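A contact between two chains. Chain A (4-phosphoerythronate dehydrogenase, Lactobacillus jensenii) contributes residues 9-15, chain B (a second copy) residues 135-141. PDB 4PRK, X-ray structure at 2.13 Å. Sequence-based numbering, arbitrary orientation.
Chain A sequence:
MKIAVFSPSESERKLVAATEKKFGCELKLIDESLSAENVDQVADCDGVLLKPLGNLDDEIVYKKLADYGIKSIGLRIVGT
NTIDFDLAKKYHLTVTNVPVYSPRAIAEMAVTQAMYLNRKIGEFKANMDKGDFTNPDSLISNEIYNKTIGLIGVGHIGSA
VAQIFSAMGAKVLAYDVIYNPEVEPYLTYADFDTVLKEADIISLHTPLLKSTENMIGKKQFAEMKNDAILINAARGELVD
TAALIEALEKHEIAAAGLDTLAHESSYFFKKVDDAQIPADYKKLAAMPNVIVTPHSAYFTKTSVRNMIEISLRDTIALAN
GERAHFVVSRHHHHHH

Chain A (9-15) SESERKL
Chain B, residues 135-141: NPDSLIS

The contact sets the first turn of a helix in chain A against a tight turn in chain B, and nearly everything in it converges on Asp B137. Register is fixed by one pair: Ser A11 and Asp B137 have their CA atoms 5.1 Å apart, and each directs its CA-to-CB bond toward the other stretch. The two stretches together bury 237 Å², of which Asp B137 contributes 90 Å².

Chain A begins with Ser A9 in extended conformation (phi/psi -71/165), then turns helical from Glu A10, with phi near -60° and psi near -42° through Arg A13. The start of the helix is capped reciprocally. Ser A9, rotamer p, takes the N-H of Glu A12 on OG at 2.6 Å, while its own N donates to OE1 of Glu A12 at 2.7 Å; Glu A12 holds chi1 m and chi2 t to bring the carboxylate back, its CB pointing away from chain B. Two backbone bonds follow the helical pattern, Arg A13 N to Ser A9 O at 3.0 Å and Lys A14 N to Glu A10 O at 3.3 Å. Both capping bonds lie within this stretch, and OE1 and OE2 of Glu A12 are also hydrogen-bonded elsewhere in the structure, leaving Glu A10, Ser A11 and Lys A14 to meet the partner.

In chain B, Pro B136 is extended (-70/151), Asp B137 and Ser B138 form a short 3-10 segment (-59/-27 and -66/-23), and Ile B140 returns to extended (-64/147). Leu B139 N donates to Pro B136 O at 2.9 Å and Ile B140 N to Asp B137 O at 3.0 Å, closing the turn. The N-H of Asp B137 faces chain A, where OE1 of Glu A10 accepts it at 3.3 Å, long but almost linear at 176°. With chi1 and chi2 both t and chi3 at 24°, the extended Glu A10 makes that reach.

Asp B137 therefore engages the helix through both backbone and side chain. With chi1 t and chi2 82°, it places OD1 2.5 Å from OG of Ser A11, a very short hydrogen bond in which the serine, rotamer m, is the donor. OG of Ser A11 also lies 3.6 Å from CD1 of Ile B140, whose t,t side chain lays a methyl beside this polar pair. The other carboxylate oxygen faces Lys A14: OD2 of Asp B137 is 3.5 Å from CD and 4.1 Å from NZ of Lys A14, too far for a salt bridge, so the lysine (m, t, t, p) offers a nearby opposite charge and aliphatic cover. The rule to read here is economical: one aspartate, donating from its backbone and accepting on its side chain, pins a turn to a helix start.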

# COMPACT_ATOMS: atom_id res chain seq x y z
N SER A 9 13.98 0.06 -32.87
CA SER A 9 15.07 0.07 -31.94
C SER A 9 15.58 -1.34 -31.83
O SER A 9 14.91 -2.29 -32.20
CB SER A 9 14.60 0.49 -30.55
OG SER A 9 14.09 -0.62 -29.82
N GLU A 10 16.76 -1.46 -31.27
CA GLU A 10 17.34 -2.74 -30.94
C GLU A 10 16.45 -3.58 -29.95
O GLU A 10 16.24 -4.77 -30.11
CB GLU A 10 18.69 -2.42 -30.31
CG GLU A 10 19.42 -3.64 -29.78
CD GLU A 10 20.77 -3.29 -29.21
OE1 GLU A 10 20.97 -2.13 -28.81
OE2 GLU A 10 21.63 -4.22 -29.15
N SER A 11 15.91 -2.93 -28.93
CA SER A 11 15.03 -3.56 -27.99
C SER A 11 13.78 -3.97 -28.74
O SER A 11 13.28 -5.08 -28.53
CB SER A 11 14.73 -2.60 -26.78
OG SER A 11 15.92 -2.35 -26.00
N GLU A 12 13.27 -3.11 -29.63
CA GLU A 12 12.10 -3.49 -30.41
C GLU A 12 12.37 -4.78 -31.23
O GLU A 12 11.51 -5.65 -31.28
CB GLU A 12 11.63 -2.36 -31.30
CG GLU A 12 10.84 -1.27 -30.59
CD GLU A 12 10.47 -0.12 -31.51
OE1 GLU A 12 11.34 0.40 -32.19
OE2 GLU A 12 9.31 0.27 -31.56
N ARG A 13 13.56 -4.91 -31.81
CA ARG A 13 13.90 -6.08 -32.66
C ARG A 13 13.77 -7.39 -31.92
O ARG A 13 13.18 -8.39 -32.40
CB ARG A 13 15.35 -5.94 -33.17
CG ARG A 13 15.53 -4.86 -34.23
CD ARG A 13 16.99 -4.69 -34.66
NE ARG A 13 17.11 -3.64 -35.67
CZ ARG A 13 16.78 -3.79 -36.96
NH1 ARG A 13 16.29 -4.94 -37.40
NH2 ARG A 13 16.90 -2.77 -37.80
N LYS A 14 14.33 -7.36 -30.72
CA LYS A 14 14.29 -8.47 -29.82
C LYS A 14 12.92 -8.99 -29.52
O LYS A 14 12.82 -10.15 -29.25
CB LYS A 14 15.03 -8.14 -28.52
CG LYS A 14 16.54 -8.14 -28.76
CD LYS A 14 17.34 -7.94 -27.48
CE LYS A 14 18.73 -8.57 -27.54
NZ LYS A 14 19.71 -7.85 -28.38
N LEU A 15 11.87 -8.18 -29.55
CA LEU A 15 10.50 -8.70 -29.24
C LEU A 15 9.78 -9.23 -30.46
O LEU A 15 8.70 -9.77 -30.36
CB LEU A 15 9.60 -7.60 -28.68
CG LEU A 15 10.11 -6.86 -27.45
CD1 LEU A 15 9.15 -5.74 -27.10
CD2 LEU A 15 10.29 -7.83 -26.29
N ASN B 135 20.06 4.84 -25.87
CA ASN B 135 19.32 3.90 -25.06
C ASN B 135 19.55 2.52 -25.63
O ASN B 135 18.67 1.99 -26.26
CB ASN B 135 17.83 4.22 -25.12
CG ASN B 135 17.51 5.50 -24.43
OD1 ASN B 135 18.38 6.13 -23.80
ND2 ASN B 135 16.24 5.88 -24.46
N PRO B 136 20.75 1.96 -25.43
CA PRO B 136 21.04 0.62 -25.90
C PRO B 136 20.27 -0.43 -25.10
O PRO B 136 19.99 -0.24 -23.90
CB PRO B 136 22.53 0.46 -25.62
CG PRO B 136 22.75 1.28 -24.42
CD PRO B 136 21.79 2.45 -24.51
N ASP B 137 19.95 -1.54 -25.75
CA ASP B 137 19.16 -2.56 -25.12
C ASP B 137 19.78 -3.12 -23.85
O ASP B 137 19.05 -3.54 -22.95
CB ASP B 137 18.90 -3.66 -26.11
CG ASP B 137 18.02 -4.75 -25.52
OD1 ASP B 137 16.76 -4.60 -25.50
OD2 ASP B 137 18.63 -5.73 -25.05
N SER B 138 21.11 -3.09 -23.74
CA SER B 138 21.80 -3.58 -22.56
C SER B 138 21.51 -2.75 -21.31
O SER B 138 21.76 -3.24 -20.18
CB SER B 138 23.32 -3.53 -22.79
OG SER B 138 23.77 -2.17 -22.87
N LEU B 139 21.09 -1.48 -21.50
CA LEU B 139 20.61 -0.63 -20.39
C LEU B 139 19.08 -0.58 -20.22
O LEU B 139 18.58 0.23 -19.45
CB LEU B 139 21.18 0.78 -20.51
CG LEU B 139 22.70 0.79 -20.58
CD1 LEU B 139 23.28 2.20 -20.52
CD2 LEU B 139 23.27 -0.06 -19.47
N ILE B 140 18.33 -1.47 -20.89
CA ILE B 140 16.88 -1.58 -20.61
C ILE B 140 16.58 -2.04 -19.18
O ILE B 140 17.30 -2.83 -18.59
CB ILE B 140 16.20 -2.48 -21.63
CG1 ILE B 140 14.70 -2.13 -21.72
CG2 ILE B 140 16.46 -3.95 -21.30
CD1 ILE B 140 14.00 -2.64 -22.96
N SER B 141 15.49 -1.53 -18.66
CA SER B 141 15.07 -1.77 -17.30
C SER B 141 13.69 -2.42 -17.25
O SER B 141 13.21 -2.92 -18.24
CB SER B 141 15.06 -0.47 -16.51
OG SER B 141 15.08 -0.71 -15.13